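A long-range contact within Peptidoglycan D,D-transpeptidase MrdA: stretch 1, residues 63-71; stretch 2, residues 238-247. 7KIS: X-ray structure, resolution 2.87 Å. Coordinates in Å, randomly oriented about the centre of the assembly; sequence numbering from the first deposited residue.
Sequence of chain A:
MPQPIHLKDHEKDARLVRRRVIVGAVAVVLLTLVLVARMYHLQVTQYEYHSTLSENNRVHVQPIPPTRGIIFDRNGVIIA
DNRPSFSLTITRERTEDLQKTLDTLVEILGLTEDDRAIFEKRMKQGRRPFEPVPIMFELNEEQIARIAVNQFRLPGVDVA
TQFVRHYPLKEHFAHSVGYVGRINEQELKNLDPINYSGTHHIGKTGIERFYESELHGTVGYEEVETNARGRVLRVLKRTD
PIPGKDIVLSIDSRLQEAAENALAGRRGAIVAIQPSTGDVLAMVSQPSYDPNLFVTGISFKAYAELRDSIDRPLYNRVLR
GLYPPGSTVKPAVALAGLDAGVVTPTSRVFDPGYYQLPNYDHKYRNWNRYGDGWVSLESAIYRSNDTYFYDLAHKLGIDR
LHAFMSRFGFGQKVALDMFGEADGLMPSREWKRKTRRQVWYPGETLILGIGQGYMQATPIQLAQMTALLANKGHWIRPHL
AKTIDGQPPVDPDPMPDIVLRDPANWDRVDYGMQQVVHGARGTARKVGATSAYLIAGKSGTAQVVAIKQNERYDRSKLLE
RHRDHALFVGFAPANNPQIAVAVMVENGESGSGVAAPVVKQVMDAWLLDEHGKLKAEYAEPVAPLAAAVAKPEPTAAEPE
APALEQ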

# COMPACT_ATOMS: atom_id res chain seq x y z
N PRO A 63 39.43 6.39 -18.31
CA PRO A 63 38.07 5.83 -18.26
C PRO A 63 36.99 6.88 -18.49
O PRO A 63 37.17 8.07 -18.20
CB PRO A 63 37.98 5.25 -16.85
CG PRO A 63 38.90 6.11 -16.04
CD PRO A 63 40.02 6.52 -16.97
N ILE A 64 35.86 6.42 -19.00
CA ILE A 64 34.71 7.27 -19.31
C ILE A 64 33.52 6.75 -18.53
O ILE A 64 33.22 5.56 -18.59
CB ILE A 64 34.39 7.28 -20.82
CG1 ILE A 64 35.60 7.69 -21.64
CG2 ILE A 64 33.21 8.20 -21.10
CD1 ILE A 64 35.60 7.08 -23.02
N PRO A 65 32.80 7.60 -17.80
CA PRO A 65 31.67 7.13 -16.99
C PRO A 65 30.45 6.87 -17.85
O PRO A 65 30.31 7.48 -18.92
CB PRO A 65 31.44 8.28 -16.01
CG PRO A 65 31.91 9.49 -16.74
CD PRO A 65 33.09 9.03 -17.57
N PRO A 66 29.56 5.98 -17.44
CA PRO A 66 28.32 5.75 -18.19
C PRO A 66 27.22 6.72 -17.78
O PRO A 66 27.24 7.30 -16.70
CB PRO A 66 27.96 4.31 -17.81
CG PRO A 66 28.44 4.19 -16.39
CD PRO A 66 29.62 5.14 -16.23
N THR A 67 26.26 6.89 -18.69
CA THR A 67 25.12 7.75 -18.42
C THR A 67 24.03 6.97 -17.71
O THR A 67 23.74 5.82 -18.06
CB THR A 67 24.57 8.34 -19.72
OG1 THR A 67 23.75 7.37 -20.38
CG2 THR A 67 25.70 8.75 -20.65
N ARG A 68 23.43 7.59 -16.70
CA ARG A 68 22.39 6.93 -15.92
C ARG A 68 21.16 6.68 -16.78
O ARG A 68 20.82 7.49 -17.66
CB ARG A 68 22.02 7.76 -14.69
CG ARG A 68 21.24 6.98 -13.65
CD ARG A 68 21.24 7.68 -12.30
NE ARG A 68 20.53 6.90 -11.29
CZ ARG A 68 21.07 5.90 -10.60
NH1 ARG A 68 22.33 5.56 -10.80
NH2 ARG A 68 20.34 5.25 -9.70
N GLY A 69 20.49 5.56 -16.53
CA GLY A 69 19.32 5.21 -17.33
C GLY A 69 18.17 6.17 -17.09
O GLY A 69 17.95 6.66 -15.98
N ILE A 70 17.43 6.45 -18.16
CA ILE A 70 16.28 7.34 -18.09
C ILE A 70 15.12 6.62 -17.42
O ILE A 70 14.95 5.40 -17.54
CB ILE A 70 15.91 7.83 -19.50
CG1 ILE A 70 17.16 8.34 -20.23
CG2 ILE A 70 14.89 8.93 -19.44
CD1 ILE A 70 17.77 9.57 -19.59
N ILE A 71 14.30 7.38 -16.68
CA ILE A 71 13.13 6.85 -15.99
C ILE A 71 11.88 7.49 -16.58
O ILE A 71 11.78 8.72 -16.64
CB ILE A 71 13.21 7.10 -14.47
CG1 ILE A 71 14.46 6.44 -13.89
CG2 ILE A 71 11.96 6.57 -13.79
CD1 ILE A 71 14.55 6.54 -12.38
N ARG A 238 38.31 3.80 -28.92
CA ARG A 238 37.39 4.22 -27.87
C ARG A 238 36.36 3.14 -27.57
O ARG A 238 35.39 2.97 -28.31
CB ARG A 238 36.68 5.52 -28.25
CG ARG A 238 35.84 6.14 -27.13
CD ARG A 238 34.83 7.13 -27.68
NE ARG A 238 34.68 8.31 -26.82
CZ ARG A 238 33.68 8.49 -25.96
NH1 ARG A 238 32.73 7.57 -25.83
NH2 ARG A 238 33.63 9.58 -25.22
N THR A 239 36.57 2.40 -26.48
CA THR A 239 35.54 1.49 -25.99
C THR A 239 34.38 2.32 -25.45
O THR A 239 34.55 3.11 -24.51
CB THR A 239 36.11 0.58 -24.90
OG1 THR A 239 36.96 -0.40 -25.49
CG2 THR A 239 34.98 -0.12 -24.15
N ASP A 240 33.21 2.17 -26.06
CA ASP A 240 32.23 3.14 -25.60
C ASP A 240 31.43 2.57 -24.43
O ASP A 240 31.07 1.39 -24.43
CB ASP A 240 31.28 3.52 -26.73
CG ASP A 240 31.80 4.69 -27.55
OD1 ASP A 240 31.87 5.81 -27.00
OD2 ASP A 240 32.16 4.48 -28.72
N PRO A 241 31.14 3.39 -23.42
CA PRO A 241 30.39 2.91 -22.26
C PRO A 241 28.95 2.60 -22.64
O PRO A 241 28.30 3.35 -23.38
CB PRO A 241 30.47 4.07 -21.27
CG PRO A 241 30.65 5.28 -22.13
CD PRO A 241 31.47 4.83 -23.31
N ILE A 242 28.44 1.49 -22.11
CA ILE A 242 27.05 1.11 -22.35
C ILE A 242 26.19 1.85 -21.34
O ILE A 242 26.37 1.67 -20.13
CB ILE A 242 26.85 -0.41 -22.25
CG1 ILE A 242 27.98 -1.14 -22.99
CG2 ILE A 242 25.51 -0.81 -22.85
CD1 ILE A 242 28.20 -2.58 -22.51
N PRO A 243 25.27 2.71 -21.79
CA PRO A 243 24.47 3.50 -20.85
C PRO A 243 23.60 2.62 -19.97
O PRO A 243 23.27 1.48 -20.31
CB PRO A 243 23.62 4.39 -21.78
CG PRO A 243 23.59 3.68 -23.08
CD PRO A 243 24.92 2.99 -23.19
N GLY A 244 23.24 3.17 -18.82
CA GLY A 244 22.43 2.41 -17.88
C GLY A 244 21.09 2.03 -18.47
O GLY A 244 20.57 2.69 -19.38
N LYS A 245 20.51 0.96 -17.95
CA LYS A 245 19.25 0.47 -18.47
C LYS A 245 18.13 1.42 -18.08
O LYS A 245 18.08 1.93 -16.96
CB LYS A 245 18.95 -0.93 -17.94
CG LYS A 245 19.75 -2.04 -18.60
CD LYS A 245 19.43 -3.39 -17.98
CE LYS A 245 20.63 -4.32 -18.04
NZ LYS A 245 20.43 -5.52 -17.18
N ASP A 246 17.22 1.66 -19.03
CA ASP A 246 16.11 2.56 -18.81
C ASP A 246 14.94 1.82 -18.18
O ASP A 246 14.65 0.67 -18.54
CB ASP A 246 15.68 3.20 -20.13
CG ASP A 246 16.86 3.81 -20.88
OD1 ASP A 246 17.82 4.25 -20.22
OD2 ASP A 246 16.83 3.83 -22.13
N ILE A 247 14.29 2.48 -17.23
CA ILE A 247 13.22 1.88 -16.45
C ILE A 247 11.93 2.63 -16.73
O ILE A 247 11.90 3.87 -16.70
CB ILE A 247 13.53 1.90 -14.94
CG1 ILE A 247 14.79 1.09 -14.65
CG2 ILE A 247 12.36 1.36 -14.14
CD1 ILE A 247 15.20 1.15 -13.22

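The CA atoms of the two stretches come closest where neither residue has a side chain: Gly-69 CA lies 4.2 Å from Gly-244 CA. A CB on Gly-69 would lie 2.0 Å from Lys-245 O, and one on Gly-244 would lie 2.9 Å from Gly-69 N, so at both positions a side chain would collide with the opposing backbone. In its absence, Gly-69 CA approaches Lys-245 O at 3.5 Å, with the CA-H directed almost straight at the carbonyl oxygen.

Around this glycine pair the stretches run in nearly the same direction, 17° apart, yet most of the contact lacks regular strand structure. Gly-244 itself donates a nearly linear hydrogen bond from N to Thr-67 O (2.8 Å). Further along, Ile-247 N donates to Ile-70 O (3.0 Å), and the stretches settle into a parallel bridge between Ile-71 and Ile-247, whose side chains lie on the same face of the sheet. Ile-71 CA also meets Ile-247 O at 3.3 Å, a CA-H···O contact that supplements the conventional bond.

Between these backbone links, a side chain takes the part of an acceptor. The CA-to-CB bond of Asp-246 points sideways, but its carboxylate comes nearer to stretch 1, and OD1 accepts a hydrogen bond from Ile-70 N at 3.0 Å. The amide of Ile-70 is thereby satisfied by a carboxylate rather than by a main-chain carbonyl.

Toward the N-terminal ends the contact is largely apolar, with no hydrogen bond across the stretches; the prolines there have no amide hydrogen to donate. Pro-241 points toward stretch 1, its CG 4.0 Å from Ile-64 CG2 and its CB 4.3 Å from Pro-66 CB. Ile-64 also places CD1 over one face of the Arg-238 guanidinium, 3.8 Å from Arg-238 CZ.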